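Local coordinates for amide synthase (Vibrio cholerae, PDB 1L5A), which is a nonribosomal peptide synthetase condensation enzyme that probably forms an amide bond during assembly of the siderophore vibriobactin, at residues L13-I18 with T200-L205; P7-H12 with T99-P104; L3-F8 with H125-D130. All blocks are in the same frame, centred on the assembly; numbering follows the deposited sequence.

Contact 1 of 3, residues L13-I18 with T200-L205; sequences LAYPHI and TYDPQL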
loop_
_atom_site.group_PDB
_atom_site.type_symbol
_atom_site.label_atom_id
_atom_site.label_comp_id
_atom_site.label_asym_id
_atom_site.label_seq_id
_atom_site.Cartn_x
_atom_site.Cartn_y
_atom_site.Cartn_z
ATOM N N LEU A 13 -33.560 -9.288 -16.112
ATOM C CA LEU A 13 -34.641 -10.168 -15.727
ATOM C C LEU A 13 -35.942 -9.393 -15.701
ATOM O O LEU A 13 -37.017 -9.962 -15.851
ATOM C CB LEU A 13 -34.367 -10.797 -14.361
ATOM C CG LEU A 13 -33.357 -11.949 -14.372
ATOM C CD1 LEU A 13 -33.349 -12.607 -12.995
ATOM C CD2 LEU A 13 -33.712 -12.984 -15.466
ATOM N N ALA A 14 -35.829 -8.080 -15.550
ATOM C CA ALA A 14 -36.993 -7.212 -15.479
ATOM C C ALA A 14 -37.514 -6.758 -16.836
ATOM O O ALA A 14 -38.657 -6.320 -16.945
ATOM C CB ALA A 14 -36.667 -5.996 -14.620
ATOM N N TYR A 15 -36.678 -6.831 -17.864
ATOM C CA TYR A 15 -37.096 -6.423 -19.203
ATOM C C TYR A 15 -36.267 -7.240 -20.175
ATOM O O TYR A 15 -35.418 -6.697 -20.889
ATOM C CB TYR A 15 -36.833 -4.927 -19.442
ATOM C CG TYR A 15 -37.262 -4.008 -18.317
ATOM C CD1 TYR A 15 -36.472 -3.858 -17.172
ATOM C CD2 TYR A 15 -38.462 -3.300 -18.385
ATOM C CE1 TYR A 15 -36.868 -3.030 -16.122
ATOM C CE2 TYR A 15 -38.871 -2.465 -17.336
ATOM C CZ TYR A 15 -38.069 -2.339 -16.207
ATOM O OH TYR A 15 -38.475 -1.547 -15.156
ATOM N N PRO A 16 -36.510 -8.561 -20.216
ATOM C CA PRO A 16 -35.839 -9.563 -21.055
ATOM C C PRO A 16 -35.970 -9.327 -22.551
ATOM O O PRO A 16 -35.008 -9.466 -23.315
ATOM C CB PRO A 16 -36.516 -10.861 -20.641
ATOM C CG PRO A 16 -37.044 -10.564 -19.264
ATOM C CD PRO A 16 -37.579 -9.190 -19.431
ATOM N N HIS A 17 -37.177 -8.977 -22.968
ATOM C CA HIS A 17 -37.447 -8.738 -24.369
ATOM C C HIS A 17 -36.734 -7.504 -24.926
ATOM O O HIS A 17 -36.962 -7.129 -26.074
ATOM C CB HIS A 17 -38.954 -8.605 -24.574
ATOM C CG HIS A 17 -39.568 -7.490 -23.786
ATOM N ND1 HIS A 17 -39.439 -7.388 -22.418
ATOM C CD2 HIS A 17 -40.305 -6.421 -24.176
ATOM C CE1 HIS A 17 -40.066 -6.304 -21.997
ATOM N NE2 HIS A 17 -40.601 -5.700 -23.044
ATOM N N ILE A 18 -35.886 -6.853 -24.138
ATOM C CA ILE A 18 -35.197 -5.682 -24.670
ATOM C C ILE A 18 -33.763 -5.483 -24.182
ATOM O O ILE A 18 -33.451 -5.667 -23.002
ATOM C CB ILE A 18 -36.008 -4.376 -24.428
ATOM C CG1 ILE A 18 -35.293 -3.211 -25.117
ATOM C CG2 ILE A 18 -36.169 -4.099 -22.935
ATOM C CD1 ILE A 18 -36.109 -1.943 -25.209
ATOM N N THR A 200 -41.801 5.264 -10.390
ATOM C CA THR A 200 -42.552 5.086 -11.623
ATOM C C THR A 200 -41.664 5.228 -12.852
ATOM O O THR A 200 -42.145 5.469 -13.966
ATOM C CB THR A 200 -43.679 6.122 -11.698
ATOM O OG1 THR A 200 -43.118 7.439 -11.875
ATOM C CG2 THR A 200 -44.491 6.093 -10.402
ATOM N N TYR A 201 -40.358 5.096 -12.660
ATOM C CA TYR A 201 -39.465 5.209 -13.794
ATOM C C TYR A 201 -39.309 3.895 -14.530
ATOM O O TYR A 201 -38.861 2.915 -13.960
ATOM C CB TYR A 201 -38.092 5.684 -13.367
ATOM C CG TYR A 201 -37.203 5.876 -14.562
ATOM C CD1 TYR A 201 -37.558 6.780 -15.564
ATOM C CD2 TYR A 201 -36.034 5.133 -14.717
ATOM C CE1 TYR A 201 -36.778 6.940 -16.694
ATOM C CE2 TYR A 201 -35.241 5.285 -15.845
ATOM C CZ TYR A 201 -35.620 6.192 -16.831
ATOM O OH TYR A 201 -34.849 6.356 -17.959
ATOM N N ASP A 202 -39.693 3.879 -15.799
ATOM C CA ASP A 202 -39.572 2.680 -16.615
ATOM C C ASP A 202 -38.407 2.906 -17.578
ATOM O O ASP A 202 -38.501 3.709 -18.505
ATOM C CB ASP A 202 -40.847 2.430 -17.411
ATOM C CG ASP A 202 -40.785 1.141 -18.200
ATOM O OD1 ASP A 202 -39.679 0.777 -18.659
ATOM O OD2 ASP A 202 -41.841 0.495 -18.371
ATOM N N PRO A 203 -37.300 2.179 -17.369
ATOM C CA PRO A 203 -36.086 2.263 -18.179
ATOM C C PRO A 203 -36.332 2.211 -19.669
ATOM O O PRO A 203 -35.680 2.930 -20.425
ATOM C CB PRO A 203 -35.269 1.069 -17.700
ATOM C CG PRO A 203 -35.714 0.906 -16.281
ATOM C CD PRO A 203 -37.197 1.080 -16.393
ATOM N N GLN A 204 -37.269 1.365 -20.099
ATOM C CA GLN A 204 -37.547 1.234 -21.527
ATOM C C GLN A 204 -38.244 2.430 -22.154
ATOM O O GLN A 204 -38.118 2.661 -23.352
ATOM C CB GLN A 204 -38.342 -0.044 -21.823
ATOM C CG GLN A 204 -39.769 -0.050 -21.354
ATOM C CD GLN A 204 -40.436 -1.416 -21.538
ATOM O OE1 GLN A 204 -40.501 -1.956 -22.660
ATOM N NE2 GLN A 204 -40.942 -1.980 -20.433
ATOM N N LEU A 205 -38.967 3.211 -21.365
ATOM C CA LEU A 205 -39.623 4.367 -21.949
ATOM C C LEU A 205 -38.675 5.538 -22.157
ATOM O O LEU A 205 -39.117 6.660 -22.385
ATOM C CB LEU A 205 -40.800 4.799 -21.095
ATOM C CG LEU A 205 -41.867 3.719 -21.041
ATOM C CD1 LEU A 205 -43.055 4.212 -20.208
ATOM C CD2 LEU A 205 -42.286 3.378 -22.465
#
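Tyr15 of 13-18 meets Pro203 and Gln204. The phenol end of Tyr15 crosses the proline ring at about a right angle, with CZ of Tyr15 3.5 Å from CD of Pro203 and its hydroxyl beside the same carbon. Next to the proline, Gln204 sends its amide to the edge of the Tyr15 ring. NE2 of Gln204 lies near the ring plane, 3.5 Å from CD2 of Tyr15, with the amide turned perpendicular to the ring. The other end of that amide comes near His17, OE1 of Gln204 standing 3.8 Å from NE2 of His17, the two side chains crossing at about a right angle. Ile18 adds a looser apolar touch, its CD1 4.5 Å from CB of Gln204. No hydrogen bond crosses between the segments.

The contact spans the two lobes of the condensation domain, a fold in the same clan as the CoA-dependent acyltransferases. Residues 13-18 carry the end of helix 6-14 toward strand 22-30 of the five-stranded sheet, while 200-205 lead into strand 208-214 of the four-stranded one.

Behind the first shell, each partner is set by a local turn. Tyr15 is the first residue to leave helical geometry and opens a type I turn closed by Ile18 N on Tyr15 O at 3.3 Å. CG of Tyr15 lies anti to the carbonyl carbon (chi1 -46°), on the side facing Pro203 and Gln204. Asp202 forms an Asx turn, accepting at OD1 from Gln204 N, though the place of OD1 is uncertain; its OD2 takes a weak bond from Gln204 NE2. Farther out, the hydroxyl of Tyr201 is hydrogen-bonded to Asp381, at the end of strand 374-381.

Contact 2 of 3, residues P7-H12 with T99-P104; sequences PFWQRH and TLIDAP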
loop_
_atom_site.group_PDB
_atom_site.type_symbol
_atom_site.label_atom_id
_atom_site.label_comp_id
_atom_site.label_asym_id
_atom_site.label_seq_id
_atom_site.Cartn_x
_atom_site.Cartn_y
_atom_site.Cartn_z
ATOM N N PRO A 7 -26.814 -5.322 -10.709
ATOM C CA PRO A 7 -27.875 -4.483 -11.265
ATOM C C PRO A 7 -28.146 -4.690 -12.748
ATOM O O PRO A 7 -29.297 -4.611 -13.173
ATOM C CB PRO A 7 -27.443 -3.052 -10.897
ATOM C CG PRO A 7 -25.975 -3.159 -10.678
ATOM C CD PRO A 7 -25.765 -4.516 -10.066
ATOM N N PHE A 8 -27.110 -4.971 -13.540
ATOM C CA PHE A 8 -27.336 -5.201 -14.967
ATOM C C PHE A 8 -28.122 -6.490 -15.145
ATOM O O PHE A 8 -29.040 -6.581 -15.958
ATOM C CB PHE A 8 -26.013 -5.290 -15.749
ATOM C CG PHE A 8 -25.297 -3.979 -15.861
ATOM C CD1 PHE A 8 -24.203 -3.698 -15.061
ATOM C CD2 PHE A 8 -25.761 -2.993 -16.721
ATOM C CE1 PHE A 8 -23.575 -2.447 -15.109
ATOM C CE2 PHE A 8 -25.142 -1.736 -16.777
ATOM C CZ PHE A 8 -24.044 -1.464 -15.966
ATOM N N TRP A 9 -27.754 -7.482 -14.360
ATOM C CA TRP A 9 -28.394 -8.772 -14.425
ATOM C C TRP A 9 -29.877 -8.654 -14.092
ATOM O O TRP A 9 -30.719 -9.270 -14.750
ATOM C CB TRP A 9 -27.698 -9.728 -13.457
ATOM C CG TRP A 9 -28.439 -10.990 -13.257
ATOM C CD1 TRP A 9 -29.150 -11.353 -12.154
ATOM C CD2 TRP A 9 -28.588 -12.056 -14.204
ATOM N NE1 TRP A 9 -29.734 -12.582 -12.355
ATOM C CE2 TRP A 9 -29.402 -13.035 -13.604
ATOM C CE3 TRP A 9 -28.116 -12.272 -15.500
ATOM C CZ2 TRP A 9 -29.751 -14.213 -14.252
ATOM C CZ3 TRP A 9 -28.463 -13.437 -16.146
ATOM C CH2 TRP A 9 -29.272 -14.398 -15.521
ATOM N N GLN A 10 -30.195 -7.865 -13.066
ATOM C CA GLN A 10 -31.578 -7.684 -12.669
ATOM C C GLN A 10 -32.359 -6.931 -13.746
ATOM O O GLN A 10 -33.447 -7.369 -14.140
ATOM C CB GLN A 10 -31.639 -6.974 -11.320
ATOM C CG GLN A 10 -31.464 -7.938 -10.167
ATOM C CD GLN A 10 -30.574 -7.390 -9.068
ATOM O OE1 GLN A 10 -30.071 -8.157 -8.236
ATOM N NE2 GLN A 10 -30.370 -6.058 -9.048
ATOM N N ARG A 11 -31.812 -5.822 -14.242
ATOM C CA ARG A 11 -32.495 -5.083 -15.304
ATOM C C ARG A 11 -32.897 -6.063 -16.425
ATOM O O ARG A 11 -33.981 -5.963 -17.004
ATOM C CB ARG A 11 -31.587 -3.988 -15.871
ATOM C CG ARG A 11 -31.645 -2.674 -15.115
ATOM C CD ARG A 11 -30.370 -1.840 -15.258
ATOM N NE ARG A 11 -30.184 -1.228 -16.572
ATOM C CZ ARG A 11 -30.790 -0.119 -16.981
ATOM N NH1 ARG A 11 -31.635 0.513 -16.186
ATOM N NH2 ARG A 11 -30.540 0.368 -18.186
ATOM N N HIS A 12 -32.028 -7.026 -16.708
ATOM C CA HIS A 12 -32.304 -8.001 -17.744
ATOM C C HIS A 12 -33.456 -8.928 -17.381
ATOM O O HIS A 12 -34.234 -9.341 -18.242
ATOM C CB HIS A 12 -31.067 -8.845 -18.009
ATOM C CG HIS A 12 -31.286 -9.928 -19.014
ATOM N ND1 HIS A 12 -31.263 -9.696 -20.372
ATOM C CD2 HIS A 12 -31.554 -11.246 -18.859
ATOM C CE1 HIS A 12 -31.501 -10.827 -21.012
ATOM N NE2 HIS A 12 -31.681 -11.782 -20.116
ATOM N N THR A 99 -30.692 -12.030 -25.360
ATOM C CA THR A 99 -30.911 -12.815 -24.148
ATOM C C THR A 99 -29.564 -12.904 -23.440
ATOM O O THR A 99 -28.533 -12.588 -24.025
ATOM C CB THR A 99 -31.394 -14.237 -24.467
ATOM O OG1 THR A 99 -32.631 -14.169 -25.189
ATOM C CG2 THR A 99 -31.587 -15.038 -23.173
ATOM N N LEU A 100 -29.562 -13.321 -22.182
ATOM C CA LEU A 100 -28.317 -13.422 -21.446
ATOM C C LEU A 100 -28.068 -14.829 -20.973
ATOM O O LEU A 100 -26.920 -15.219 -20.772
ATOM C CB LEU A 100 -28.327 -12.490 -20.230
ATOM C CG LEU A 100 -27.858 -11.046 -20.388
ATOM C CD1 LEU A 100 -27.783 -10.397 -19.021
ATOM C CD2 LEU A 100 -26.500 -11.008 -21.045
ATOM N N ILE A 101 -29.137 -15.592 -20.777
ATOM C CA ILE A 101 -28.984 -16.959 -20.298
ATOM C C ILE A 101 -28.302 -17.846 -21.337
ATOM O O ILE A 101 -28.658 -17.840 -22.511
ATOM C CB ILE A 101 -30.353 -17.614 -19.922
ATOM C CG1 ILE A 101 -31.155 -16.700 -18.999
ATOM C CG2 ILE A 101 -30.116 -18.953 -19.192
ATOM C CD1 ILE A 101 -30.579 -16.570 -17.613
ATOM N N ASP A 102 -27.302 -18.586 -20.883
ATOM C CA ASP A 102 -26.567 -19.514 -21.722
ATOM C C ASP A 102 -26.243 -19.047 -23.149
ATOM O O ASP A 102 -26.131 -19.871 -24.053
ATOM C CB ASP A 102 -27.343 -20.830 -21.763
ATOM C CG ASP A 102 -27.684 -21.341 -20.370
ATOM O OD1 ASP A 102 -26.759 -21.624 -19.567
ATOM O OD2 ASP A 102 -28.891 -21.450 -20.070
ATOM N N ALA A 103 -26.072 -17.745 -23.355
ATOM C CA ALA A 103 -25.762 -17.241 -24.688
ATOM C C ALA A 103 -24.447 -16.434 -24.765
ATOM O O ALA A 103 -23.900 -15.995 -23.753
ATOM C CB ALA A 103 -26.921 -16.398 -25.192
ATOM N N PRO A 104 -23.921 -16.238 -25.978
ATOM C CA PRO A 104 -22.676 -15.480 -26.101
ATOM C C PRO A 104 -22.972 -14.029 -25.781
ATOM O O PRO A 104 -23.942 -13.471 -26.289
ATOM C CB PRO A 104 -22.291 -15.653 -27.577
ATOM C CG PRO A 104 -23.116 -16.849 -28.050
ATOM C CD PRO A 104 -24.394 -16.709 -27.290
#
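Leu100 lies against the His12 imidazole, the two side chains running past each other in opposite directions. CB of Leu100 sits over one face of the ring, 3.6 Å from its centroid and 19° off the normal, displaced toward the rim: a CH-pi contact. Farther along the leucine, CD1 reaches back to the root of the histidine, 3.5 Å from His12 CG. CG of His12 is anti to the backbone N (chi1 177°), which carries it out from helix 6-14 on the loop's side; NE2 of His12 comes 3.3 Å from Leu100 N.

One helical turn earlier, Trp9 presents its six-membered ring to the same loop. Ile101 meets it edge-on, CD1 near the indole plane and 3.3 Å from CH2 of Trp9, the two side chains crossing obliquely. Leu100 CD1 serves both aromatics, approaching CE3 of Trp9 at 4.0 Å.

Leu100 and Ile101 open a type II turn that ends at Ala103, between helix 82-94 and strand 107-114, so this contact seats the N-terminal helix against the loop that feeds the five-stranded sheet. Asp102, on the far side of the turn, hydrogen-bonds Tyr63. Arg11, also on helix 6-14, forms a salt bridge with Asp21.

Between the segments the adhesion is thus chiefly apolar, aliphatic groups set against aromatic rings in a buried setting.

Contact 3 of 3, residues L3-F8 with H125-D130; sequences LAQKPF and HHIVLD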
loop_
_atom_site.group_PDB
_atom_site.type_symbol
_atom_site.label_atom_id
_atom_site.label_comp_id
_atom_site.label_asym_id
_atom_site.label_seq_id
_atom_site.Cartn_x
_atom_site.Cartn_y
_atom_site.Cartn_z
ATOM N N LEU A 3 -20.777 -7.686 -7.432
ATOM C CA LEU A 3 -21.821 -6.748 -7.054
ATOM C C LEU A 3 -22.121 -5.779 -8.209
ATOM O O LEU A 3 -23.280 -5.553 -8.561
ATOM C CB LEU A 3 -21.389 -5.971 -5.819
ATOM C CG LEU A 3 -22.420 -4.987 -5.277
ATOM C CD1 LEU A 3 -23.718 -5.710 -4.926
ATOM C CD2 LEU A 3 -21.828 -4.288 -4.073
ATOM N N ALA A 4 -21.075 -5.226 -8.813
ATOM C CA ALA A 4 -21.248 -4.294 -9.919
ATOM C C ALA A 4 -22.014 -4.882 -11.126
ATOM O O ALA A 4 -22.575 -4.126 -11.938
ATOM C CB ALA A 4 -19.880 -3.753 -10.370
ATOM N N GLN A 5 -22.044 -6.206 -11.251
ATOM C CA GLN A 5 -22.762 -6.847 -12.366
ATOM C C GLN A 5 -24.227 -7.136 -12.024
ATOM O O GLN A 5 -25.063 -7.221 -12.927
ATOM C CB GLN A 5 -22.087 -8.168 -12.785
ATOM C CG GLN A 5 -20.661 -8.013 -13.329
ATOM C CD GLN A 5 -19.938 -9.344 -13.524
ATOM O OE1 GLN A 5 -19.734 -10.097 -12.578
ATOM N NE2 GLN A 5 -19.550 -9.630 -14.757
ATOM N N LYS A 6 -24.534 -7.290 -10.733
ATOM C CA LYS A 6 -25.893 -7.593 -10.293
ATOM C C LYS A 6 -26.976 -6.644 -10.865
ATOM O O LYS A 6 -27.958 -7.098 -11.448
ATOM C CB LYS A 6 -25.974 -7.582 -8.757
ATOM C CG LYS A 6 -25.076 -8.584 -8.034
ATOM C CD LYS A 6 -25.763 -9.925 -7.783
ATOM C CE LYS A 6 -24.799 -10.992 -7.203
ATOM N NZ LYS A 6 -24.296 -10.734 -5.815
ATOM N N PRO A 7 -26.814 -5.322 -10.709
ATOM C CA PRO A 7 -27.875 -4.483 -11.265
ATOM C C PRO A 7 -28.146 -4.690 -12.748
ATOM O O PRO A 7 -29.297 -4.611 -13.173
ATOM C CB PRO A 7 -27.443 -3.052 -10.897
ATOM C CG PRO A 7 -25.975 -3.159 -10.678
ATOM C CD PRO A 7 -25.765 -4.516 -10.066
ATOM N N PHE A 8 -27.110 -4.971 -13.540
ATOM C CA PHE A 8 -27.336 -5.201 -14.967
ATOM C C PHE A 8 -28.122 -6.490 -15.145
ATOM O O PHE A 8 -29.040 -6.581 -15.958
ATOM C CB PHE A 8 -26.013 -5.290 -15.749
ATOM C CG PHE A 8 -25.297 -3.979 -15.861
ATOM C CD1 PHE A 8 -24.203 -3.698 -15.061
ATOM C CD2 PHE A 8 -25.761 -2.993 -16.721
ATOM C CE1 PHE A 8 -23.575 -2.447 -15.109
ATOM C CE2 PHE A 8 -25.142 -1.736 -16.777
ATOM C CZ PHE A 8 -24.044 -1.464 -15.966
ATOM N N HIS A 125 -22.296 -6.796 -23.895
ATOM C CA HIS A 125 -23.298 -6.333 -22.956
ATOM C C HIS A 125 -22.537 -5.590 -21.849
ATOM O O HIS A 125 -21.430 -5.977 -21.465
ATOM C CB HIS A 125 -24.056 -7.514 -22.376
ATOM C CG HIS A 125 -25.214 -7.118 -21.531
ATOM N ND1 HIS A 125 -25.064 -6.621 -20.254
ATOM C CD2 HIS A 125 -26.543 -7.119 -21.784
ATOM C CE1 HIS A 125 -26.255 -6.337 -19.757
ATOM N NE2 HIS A 125 -27.169 -6.628 -20.665
ATOM N N HIS A 126 -23.121 -4.520 -21.339
ATOM C CA HIS A 126 -22.474 -3.756 -20.287
ATOM C C HIS A 126 -22.044 -4.591 -19.072
ATOM O O HIS A 126 -21.224 -4.151 -18.270
ATOM C CB HIS A 126 -23.417 -2.657 -19.827
ATOM C CG HIS A 126 -22.842 -1.290 -19.945
ATOM N ND1 HIS A 126 -21.963 -0.773 -19.017
ATOM C CD2 HIS A 126 -22.994 -0.340 -20.898
ATOM C CE1 HIS A 126 -21.598 0.439 -19.395
ATOM N NE2 HIS A 126 -22.209 0.724 -20.533
ATOM N N ILE A 127 -22.602 -5.791 -18.940
ATOM C CA ILE A 127 -22.300 -6.649 -17.808
ATOM C C ILE A 127 -20.908 -7.297 -17.864
ATOM O O ILE A 127 -20.461 -7.879 -16.872
ATOM C CB ILE A 127 -23.403 -7.734 -17.644
ATOM C CG1 ILE A 127 -23.375 -8.306 -16.234
ATOM C CG2 ILE A 127 -23.188 -8.880 -18.626
ATOM C CD1 ILE A 127 -24.587 -9.118 -15.945
ATOM N N VAL A 128 -20.235 -7.219 -19.011
ATOM C CA VAL A 128 -18.871 -7.757 -19.123
ATOM C C VAL A 128 -17.895 -6.723 -19.698
ATOM O O VAL A 128 -16.719 -7.026 -19.899
ATOM C CB VAL A 128 -18.775 -9.029 -20.008
ATOM C CG1 VAL A 128 -19.591 -10.172 -19.385
ATOM C CG2 VAL A 128 -19.223 -8.705 -21.413
ATOM N N LEU A 129 -18.373 -5.502 -19.922
ATOM C CA LEU A 129 -17.533 -4.464 -20.484
ATOM C C LEU A 129 -18.083 -3.047 -20.276
ATOM O O LEU A 129 -19.284 -2.816 -20.441
ATOM C CB LEU A 129 -17.365 -4.704 -21.993
ATOM C CG LEU A 129 -16.160 -3.999 -22.638
ATOM C CD1 LEU A 129 -14.866 -4.724 -22.205
ATOM C CD2 LEU A 129 -16.298 -4.001 -24.182
ATOM N N ASP A 130 -17.200 -2.112 -19.910
ATOM C CA ASP A 130 -17.576 -0.712 -19.753
ATOM C C ASP A 130 -16.809 0.095 -20.796
ATOM O O ASP A 130 -16.177 -0.474 -21.683
ATOM C CB ASP A 130 -17.274 -0.177 -18.341
ATOM C CG ASP A 130 -15.844 -0.468 -17.871
ATOM O OD1 ASP A 130 -14.896 -0.394 -18.698
ATOM O OD2 ASP A 130 -15.673 -0.752 -16.654
#
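Phe8 and His126 bring two rings together with planes only 15° apart but displaced, so that they barely overlap; their centroids are 5.3 Å apart. The carbonyl O of His126 lies over one face of the Phe8 ring, offset toward the rim, and the nearest side-chain approach is CE2 of Phe8 to CB of His126 at 3.6 Å. The neighbouring imidazole, His125, is met at its edge, its CE1 4.1 Å from CB of Phe8. Also at the His125 edge, in the ring plane, stands the backbone N of Ile127, which donates to ND1 of His125 over 2.9 Å. This bond ties the first histidine to the backbone two residues on.

Ile127 fills the angle between Gln5 and Phe8. Its CG1 packs 3.7 Å from CB of Gln5 and also touches CB of Phe8. The Gln5 chain runs extended past CG (chi2 171°), crossing Ile127 at about a right angle, and its NE2 gives a 2.9 Å hydrogen bond to Ile127 O. That bond is nearly straight at 168°, with the carbonyl oxygen in the amide plane. OE1 of Gln5 accepts from Leu2 N, so both ends of the amide are engaged.

Residues 125-130 hold the HHxxxD part of the HHxxxDG signature of condensation domains, which marks their active site, here between strand 117-125 and helix 131-150. Asp130, the aspartate of the motif, forms a salt bridge with Arg263 and caps the following helix through Gly133 N.

The chemistry is mixed, and residues 3-8 form a second shell: the buried amide of Gln5 holds Ile127 O, and Ile127 N in turn fixes His125 ND1, consistent with a part in positioning that histidine, while Phe8 packs on His126.

Overall arrangement
All three contacts draw on helix 6-14 and its flanks, and they follow it outward from the interior. Contact 3 is buried, about 13 Å between its centre and that of the chain, and contact 2 is buried too, at about 20 Å; contact 1 lies on the surface. Contacts 2 and 3 share Pro7 and Phe8 and touch through Leu100 and His125, both joining the N-terminal helix to loops of the N-terminal lobe. Contact 1 instead reaches the other lobe, and Pro203 packs on Arg11 of contact 2. The chemistry shifts accordingly: a nearly straight hydrogen bond beside ring packing at 3-8 with 125-130, aliphatic-on-aromatic packing at 7-12 with 99-104, and a tyrosine against proline and a glutamine amide at 13-18 with 200-205.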